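PDB 6L85: phosphate transporter from Thermotoga maritima MSB8, which probably imports inorganic phosphate across the cell membrane by coupling its uptake to sodium ions, as relatives in the SLC20 family do. Local coordinates for residues P176-L181 / R322-D327. Residues are numbered along the deposited sequence; the frame is centred on the assembly and turned at random.
Sequences PFFISL and RGFTVD. With NA (sodium ion), chain S.
F324 reaches from helix 320-339 to F178 and I179 of helix 167-194, and its ring alone bridges the two segments: the nearest CA atoms, those of F178 and T325, stand 9.5 Å apart. Followed outward, F324 CB and CG meet nothing of 176-181. CG lies anti to the backbone N (chi1 -178°), which extends the side chain toward the facing helix. Contact begins at the far end of the ring, where CE1 meets I179 CD1 at 4.0 Å, CZ meets F178 CB at 3.8 Å and CE2 lies 4.0 Å from that same CB. Both partners sit close to the ring plane, so the phenyl enters edge-first between a methyl and a methylene; F178 offers its CB, and its own ring meets F324 CE2 only obliquely. CG1 of I179 is anti to the carbonyl carbon, and the turn about CG1 (chi2 -62°) then carries CD1 to the ring edge.

In this all-helical sodium-dependent phosphate transporter the contact is apolar, with no hydrogen bond between the segments and 115 Å² buried in total. M153 of helix 129-162 touches both phenylalanines, and F239 packs edge-to-face with F324. One turn beyond F324, D327 points its carboxylate to a sodium ion, OD2 binding the metal at 2.2 Å; T29 OG1, S247 OG and the carbonyl oxygen of Q243 also bind this ion.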
loop_
_atom_site.group_PDB
_atom_site.type_symbol
_atom_site.label_atom_id
_atom_site.label_comp_id
_atom_site.label_asym_id
_atom_site.label_seq_id
_atom_site.Cartn_x
_atom_site.Cartn_y
_atom_site.Cartn_z
ATOM N N PRO B 176 -8.310 -6.163 -16.453
ATOM C CA PRO B 176 -7.510 -4.995 -16.043
ATOM C C PRO B 176 -8.338 -3.751 -15.845
ATOM O O PRO B 176 -8.056 -2.957 -14.933
ATOM C CB PRO B 176 -6.514 -4.831 -17.201
ATOM C CG PRO B 176 -6.324 -6.198 -17.695
ATOM C CD PRO B 176 -7.700 -6.822 -17.626
ATOM N N PHE B 177 -9.368 -3.552 -16.669
ATOM C CA PHE B 177 -10.191 -2.369 -16.478
ATOM C C PHE B 177 -10.829 -2.357 -15.089
ATOM O O PHE B 177 -10.830 -1.329 -14.410
ATOM C CB PHE B 177 -11.263 -2.276 -17.554
ATOM C CG PHE B 177 -12.256 -1.213 -17.277
ATOM C CD1 PHE B 177 -11.947 0.117 -17.533
ATOM C CD2 PHE B 177 -13.477 -1.523 -16.700
ATOM C CE1 PHE B 177 -12.853 1.115 -17.244
ATOM C CE2 PHE B 177 -14.382 -0.533 -16.401
ATOM C CZ PHE B 177 -14.077 0.790 -16.679
ATOM N N PHE B 178 -11.361 -3.487 -14.634
ATOM C CA PHE B 178 -12.041 -3.452 -13.344
ATOM C C PHE B 178 -11.057 -3.372 -12.176
ATOM O O PHE B 178 -11.337 -2.682 -11.188
ATOM C CB PHE B 178 -12.977 -4.656 -13.201
ATOM C CG PHE B 178 -14.270 -4.502 -13.953
ATOM C CD1 PHE B 178 -15.297 -3.717 -13.445
ATOM C CD2 PHE B 178 -14.457 -5.141 -15.175
ATOM C CE1 PHE B 178 -16.494 -3.565 -14.138
ATOM C CE2 PHE B 178 -15.643 -4.993 -15.886
ATOM C CZ PHE B 178 -16.671 -4.210 -15.365
ATOM N N ILE B 179 -9.924 -4.083 -12.248
ATOM C CA ILE B 179 -8.899 -3.929 -11.208
ATOM C C ILE B 179 -8.473 -2.464 -11.096
ATOM O O ILE B 179 -8.350 -1.914 -9.986
ATOM C CB ILE B 179 -7.695 -4.842 -11.495
ATOM C CG1 ILE B 179 -8.155 -6.285 -11.645
ATOM C CG2 ILE B 179 -6.673 -4.776 -10.364
ATOM C CD1 ILE B 179 -8.788 -6.806 -10.399
ATOM N N SER B 180 -8.291 -1.802 -12.245
ATOM C CA SER B 180 -7.925 -0.389 -12.286
ATOM C C SER B 180 -9.019 0.508 -11.734
ATOM O O SER B 180 -8.732 1.525 -11.093
ATOM C CB SER B 180 -7.604 0.018 -13.722
ATOM O OG SER B 180 -6.496 -0.730 -14.156
ATOM N N LEU B 181 -10.278 0.185 -12.012
ATOM C CA LEU B 181 -11.371 0.948 -11.415
ATOM C C LEU B 181 -11.356 0.833 -9.890
ATOM O O LEU B 181 -11.600 1.814 -9.169
ATOM C CB LEU B 181 -12.695 0.449 -11.985
ATOM C CG LEU B 181 -13.926 1.306 -11.800
ATOM C CD1 LEU B 181 -13.646 2.696 -12.364
ATOM C CD2 LEU B 181 -15.109 0.637 -12.507
ATOM N N ARG B 322 -18.414 -14.832 -11.664
ATOM C CA ARG B 322 -19.442 -14.336 -10.760
ATOM C C ARG B 322 -18.860 -13.946 -9.405
ATOM O O ARG B 322 -19.304 -12.962 -8.813
ATOM C CB ARG B 322 -20.545 -15.372 -10.581
ATOM C CG ARG B 322 -21.511 -15.409 -11.754
ATOM C CD ARG B 322 -22.715 -16.310 -11.484
ATOM N NE ARG B 322 -23.694 -16.167 -12.553
ATOM C CZ ARG B 322 -23.588 -16.750 -13.742
ATOM N NH1 ARG B 322 -22.546 -17.531 -14.012
ATOM N NH2 ARG B 322 -24.525 -16.555 -14.656
ATOM N N GLY B 323 -17.910 -14.731 -8.876
ATOM C CA GLY B 323 -17.269 -14.360 -7.622
ATOM C C GLY B 323 -16.503 -13.054 -7.741
ATOM O O GLY B 323 -16.574 -12.199 -6.861
ATOM N N PHE B 324 -15.762 -12.892 -8.843
ATOM C CA PHE B 324 -15.147 -11.618 -9.202
ATOM C C PHE B 324 -16.157 -10.471 -9.148
ATOM O O PHE B 324 -15.893 -9.421 -8.538
ATOM C CB PHE B 324 -14.548 -11.746 -10.607
ATOM C CG PHE B 324 -13.821 -10.515 -11.099
ATOM C CD1 PHE B 324 -12.464 -10.350 -10.849
ATOM C CD2 PHE B 324 -14.484 -9.548 -11.859
ATOM C CE1 PHE B 324 -11.776 -9.233 -11.321
ATOM C CE2 PHE B 324 -13.807 -8.440 -12.337
ATOM C CZ PHE B 324 -12.445 -8.280 -12.062
ATOM N N THR B 325 -17.316 -10.653 -9.807
ATOM C CA THR B 325 -18.345 -9.607 -9.863
ATOM C C THR B 325 -18.947 -9.318 -8.484
ATOM O O THR B 325 -19.180 -8.158 -8.129
ATOM C CB THR B 325 -19.432 -10.029 -10.866
ATOM O OG1 THR B 325 -18.863 -10.065 -12.183
ATOM C CG2 THR B 325 -20.626 -9.055 -10.878
ATOM N N VAL B 326 -19.205 -10.364 -7.701
ATOM C CA VAL B 326 -19.793 -10.213 -6.372
ATOM C C VAL B 326 -18.864 -9.412 -5.473
ATOM O O VAL B 326 -19.288 -8.494 -4.758
ATOM C CB VAL B 326 -20.086 -11.602 -5.768
ATOM C CG1 VAL B 326 -20.267 -11.530 -4.234
ATOM C CG2 VAL B 326 -21.295 -12.227 -6.442
ATOM N N ASP B 327 -17.578 -9.763 -5.493
ATOM C CA ASP B 327 -16.602 -9.043 -4.686
ATOM C C ASP B 327 -16.479 -7.595 -5.118
ATOM O O ASP B 327 -16.496 -6.684 -4.278
ATOM C CB ASP B 327 -15.239 -9.712 -4.788
ATOM C CG ASP B 327 -15.191 -11.056 -4.107
ATOM O OD1 ASP B 327 -16.055 -11.333 -3.245
ATOM O OD2 ASP B 327 -14.260 -11.832 -4.427
HETATM NA NA NA S . -12.758 -13.448 -4.566
#